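Local structure of aminotransferase, class I (2O1B) at residues Asp96-Gln99 / Thr105-Lys108; Thr127-Pro132 / Thr182-Leu187. The protein probably catalyses the pyridoxal-phosphate-dependent transfer of amino groups between amino acids and 2-oxo acids, as an aspartate-type transaminase. All coordinates share one frame; numbering follows the deposited sequence.

Contact 1 (Asp96-Gln99 / Thr105-Lys108); sequences DFYQ and TLDK
Leu106 reaches back to the helix it follows and sets its CD1 methyl against the root of the Tyr98 side chain, 3.6 Å from Tyr98 CB. The same methyl lies 3.9 Å from Tyr98 CG, where it meets the ring obliquely. Leu106 holds CG beside its own backbone N (chi1 -59°), which sends the isobutyl group toward the helix. Next to this apolar pair, the Gln99 and Thr105 side chains run alongside each other in a common direction. The Gln99 chain starts anti to the backbone N (chi1 -176°) and bends at chi2, bringing OE1 3.7 Å from Thr105 CA; a closer approach of OE1 to the CG2 methyl is doubtful, because Thr105 has two conformers. No hydrogen bond joins the segments. They belong to the turn by which helix 88-102 hands the chain on to strand 112-115, an outermost strand of the mixed seven-stranded sheet that marks the large domain of fold-type I aminotransferases. Val266 of the adjacent strand 263-267 touches both Tyr98 and Leu106, so the pair is seated on the sheet, and Val95, about one turn before Tyr98 in the helix, also touches Leu106. Farther out, the Tyr98 hydroxyl is hydrogen-bonded to Glu247 OE1, tying the ring's polar end to strand 245-250. The loop is held as well by Lys242 NZ on the carbonyl oxygen of Thr105, and Lys108 returns to the helix in a salt bridge with Glu88.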
# COMPACT_ATOMS: atom_id res chain seq x y z
N ASP A 96 -3.00 24.04 0.29
CA ASP A 96 -3.90 25.01 0.92
C ASP A 96 -3.98 24.82 2.43
O ASP A 96 -3.95 25.79 3.19
CB ASP A 96 -5.32 24.90 0.35
CG ASP A 96 -5.45 25.44 -1.08
OD1 ASP A 96 -4.49 26.02 -1.64
OD2 ASP A 96 -6.56 25.27 -1.65
N PHE A 97 -4.11 23.56 2.85
CA PHE A 97 -4.13 23.20 4.27
C PHE A 97 -2.84 23.67 4.94
O PHE A 97 -2.87 24.46 5.89
CB PHE A 97 -4.33 21.69 4.41
CG PHE A 97 -4.36 21.19 5.83
CD1 PHE A 97 -5.53 21.26 6.58
CD2 PHE A 97 -3.25 20.57 6.39
CE1 PHE A 97 -5.57 20.76 7.90
CE2 PHE A 97 -3.29 20.07 7.69
CZ PHE A 97 -4.46 20.17 8.44
N TYR A 98 -1.69 23.24 4.41
CA TYR A 98 -0.42 23.67 4.97
C TYR A 98 -0.20 25.18 5.00
O TYR A 98 0.36 25.71 5.96
CB TYR A 98 0.76 22.92 4.34
CG TYR A 98 1.23 21.82 5.26
CD1 TYR A 98 0.43 20.70 5.52
CD2 TYR A 98 2.44 21.94 5.93
CE1 TYR A 98 0.85 19.71 6.41
CE2 TYR A 98 2.88 20.94 6.81
CZ TYR A 98 2.07 19.83 7.04
OH TYR A 98 2.50 18.86 7.92
N GLN A 99 -0.69 25.88 3.97
CA GLN A 99 -0.60 27.33 3.93
C GLN A 99 -1.39 28.00 5.06
O GLN A 99 -0.84 28.79 5.82
CB GLN A 99 -1.05 27.88 2.56
CG GLN A 99 -0.88 29.40 2.42
CD GLN A 99 0.57 29.84 2.52
OE1 GLN A 99 1.43 29.38 1.77
NE2 GLN A 99 0.84 30.72 3.46
N THR A 105 4.58 27.33 2.33
CA THR A 105 4.33 27.31 0.89
C THR A 105 4.91 26.05 0.28
O THR A 105 6.12 25.78 0.39
CB THR A 105 4.96 28.53 0.18
OG1 THR A 105 6.38 28.49 0.33
CG2 THR A 105 4.43 29.81 0.75
N LEU A 106 4.05 25.28 -0.38
CA LEU A 106 4.46 24.04 -1.01
C LEU A 106 4.08 23.99 -2.48
O LEU A 106 3.02 24.49 -2.87
CB LEU A 106 3.79 22.87 -0.31
CG LEU A 106 4.10 22.73 1.16
CD1 LEU A 106 3.01 21.87 1.75
CD2 LEU A 106 5.48 22.15 1.36
N ASP A 107 4.95 23.39 -3.29
CA ASP A 107 4.67 23.16 -4.70
C ASP A 107 3.95 21.81 -4.89
O ASP A 107 4.41 20.78 -4.40
CB ASP A 107 5.96 23.20 -5.53
CG ASP A 107 5.72 23.00 -7.02
OD1 ASP A 107 5.35 21.88 -7.43
OD2 ASP A 107 5.90 23.97 -7.78
N LYS A 108 2.84 21.83 -5.62
CA LYS A 108 2.00 20.65 -5.79
C LYS A 108 2.69 19.46 -6.46
O LYS A 108 2.40 18.31 -6.13
CB LYS A 108 0.75 20.99 -6.59
CG LYS A 108 -0.20 21.96 -5.93
CD LYS A 108 -1.53 22.01 -6.70
CE LYS A 108 -1.41 22.77 -8.02
NZ LYS A 108 -0.81 21.90 -9.07

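Contact 2 (Thr127-Pro132 / Thr182-Leu187)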
# COMPACT_ATOMS: atom_id res chain seq x y z
N THR A 127 13.84 2.93 2.31
CA THR A 127 14.04 2.25 1.03
C THR A 127 14.31 3.27 -0.08
O THR A 127 15.16 3.04 -0.96
CB THR A 127 12.83 1.33 0.67
OG1 THR A 127 12.89 0.14 1.45
CG2 THR A 127 12.82 0.95 -0.80
N CYS A 128 13.60 4.39 0.01
CA CYS A 128 13.69 5.49 -0.95
C CYS A 128 14.92 6.37 -0.82
O CYS A 128 15.36 6.95 -1.82
CB CYS A 128 12.46 6.37 -0.86
SG CYS A 128 10.98 5.49 -1.24
N VAL A 129 15.48 6.48 0.38
CA VAL A 129 16.41 7.56 0.70
C VAL A 129 17.81 7.09 1.10
O VAL A 129 18.80 7.76 0.79
CB VAL A 129 15.80 8.50 1.78
CG1 VAL A 129 16.86 9.16 2.61
CG2 VAL A 129 14.92 9.54 1.12
N ILE A 130 17.90 5.94 1.77
CA ILE A 130 19.19 5.47 2.30
C ILE A 130 19.75 4.28 1.53
O ILE A 130 19.04 3.64 0.75
CB ILE A 130 19.11 5.15 3.83
CG1 ILE A 130 18.42 3.81 4.09
CG2 ILE A 130 18.41 6.31 4.59
CD1 ILE A 130 18.71 3.22 5.46
N ASN A 131 21.03 3.99 1.74
CA ASN A 131 21.67 2.81 1.15
C ASN A 131 22.09 1.81 2.24
O ASN A 131 22.25 2.19 3.40
CB ASN A 131 22.85 3.25 0.28
CG ASN A 131 22.42 4.09 -0.91
OD1 ASN A 131 21.64 3.64 -1.76
ND2 ASN A 131 22.89 5.34 -0.97
N PRO A 132 22.24 0.51 1.88
CA PRO A 132 22.69 -0.50 2.85
C PRO A 132 23.81 -0.02 3.78
O PRO A 132 24.78 0.57 3.32
CB PRO A 132 23.19 -1.62 1.95
CG PRO A 132 22.29 -1.54 0.76
CD PRO A 132 21.98 -0.09 0.56
N THR A 182 25.05 9.04 10.11
CA THR A 182 23.59 9.05 10.02
C THR A 182 23.07 9.73 8.75
O THR A 182 23.43 10.87 8.45
CB THR A 182 22.92 9.64 11.28
OG1 THR A 182 23.26 8.83 12.41
CG2 THR A 182 21.39 9.65 11.15
N LYS A 183 22.22 9.02 8.04
CA LYS A 183 21.67 9.54 6.80
C LYS A 183 20.19 9.90 6.93
O LYS A 183 19.66 10.64 6.11
CB LYS A 183 21.91 8.53 5.68
CG LYS A 183 23.39 8.10 5.60
CD LYS A 183 24.31 9.26 5.23
CE LYS A 183 25.78 8.83 5.16
NZ LYS A 183 26.10 8.08 3.91
N LEU A 184 19.55 9.38 7.97
CA LEU A 184 18.14 9.65 8.22
C LEU A 184 17.83 9.68 9.71
O LEU A 184 18.41 8.91 10.50
CB LEU A 184 17.26 8.61 7.51
CG LEU A 184 15.75 8.81 7.46
CD1 LEU A 184 15.35 10.03 6.63
CD2 LEU A 184 15.11 7.57 6.89
N ILE A 185 16.93 10.58 10.08
CA ILE A 185 16.46 10.75 11.46
C ILE A 185 14.94 10.87 11.49
O ILE A 185 14.36 11.71 10.81
CB ILE A 185 17.07 12.00 12.11
CG1 ILE A 185 18.60 11.92 12.10
CG2 ILE A 185 16.56 12.18 13.55
CD1 ILE A 185 19.27 13.12 12.69
N TYR A 186 14.29 10.04 12.29
CA TYR A 186 12.86 10.22 12.55
C TYR A 186 12.66 11.09 13.77
O TYR A 186 13.35 10.92 14.79
CB TYR A 186 12.16 8.89 12.75
CG TYR A 186 11.93 8.13 11.48
CD1 TYR A 186 12.98 7.52 10.82
CD2 TYR A 186 10.65 8.01 10.94
CE1 TYR A 186 12.78 6.81 9.64
CE2 TYR A 186 10.44 7.30 9.77
CZ TYR A 186 11.50 6.70 9.12
OH TYR A 186 11.30 5.99 7.96
N LEU A 187 11.71 12.01 13.66
CA LEU A 187 11.29 12.80 14.80
C LEU A 187 9.77 12.72 14.84
O LEU A 187 9.14 12.53 13.80
CB LEU A 187 11.76 14.26 14.66
CG LEU A 187 13.28 14.49 14.76
CD1 LEU A 187 13.65 15.94 14.55
CD2 LEU A 187 13.84 13.98 16.11
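Leu184 carries most of the strand's side of this contact, and its atoms meet different partners in turn. Its CB lies 3.9 Å from the CG2 methyl of Ile130, in the loop that follows helix 118-129. Beyond CB the chain sets out anti to the backbone N (chi1 -171°), crossing the Ile130 side chain at about a right angle, and at CG it forks. The CD2 branch stays near Ile130, 4.2 Å from CG2, whereas CD1 extends toward the end of the helix and stands 4.4 Å from Val129 CG1, a looser van der Waals approach. With Ile130 CG1 between the backbone N and the carbonyl carbon (chi1 77°), CG2 is the branch that meets the strand. That one methyl also touches the preceding strand residue, with Lys183 CB 4.3 Å from Ile130 CG2. That successive residues both face the helix end is consistent with the non-extended backbone of Lys183 (psi -18°). Past CB the lysine turns away. Val136 of strand 135-140 also packs on Ile130, Val218 of strand 216-220 packs on Leu184, and Val125 and Pro126 extend the helix's cover over Leu184. In the loop after the helix, Asn131 OD1 accepts a hydrogen bond from Asn24 N of the second subunit. Here a helix packs by its C-terminal end on the beginning of an inner parallel strand, as expected of the three-layer alpha-beta-alpha large domain of class I aminotransferases; the same helix starts at Thr118, within the pyridoxal-phosphate pocket, and Tyr186 OH is hydrogen-bonded to the carbonyl oxygen of the pocket residue Leu122.

Both contacts pack helical or post-helical residues against their surroundings in the large domain, yet they share no element. Contact 1 is local, five residues separating its segments, and lies toward an edge of the seven-stranded sheet with Thr105 exposed; contact 2 joins segments with 49 residues between them and sets buried Ile130 against buried Leu184 of the inner strand 182-187. Both are partly buried, contact 2 with no exposed residue among those that touch. Neither has a hydrogen bond across it. Contact 1 mixes an aromatic-aliphatic pair with an amide beside a threonine, while contact 2 is aliphatic throughout. Another subunit reaches segment 127-132 but neither segment of contact 1. Their nearest atoms remain about 11 Å apart.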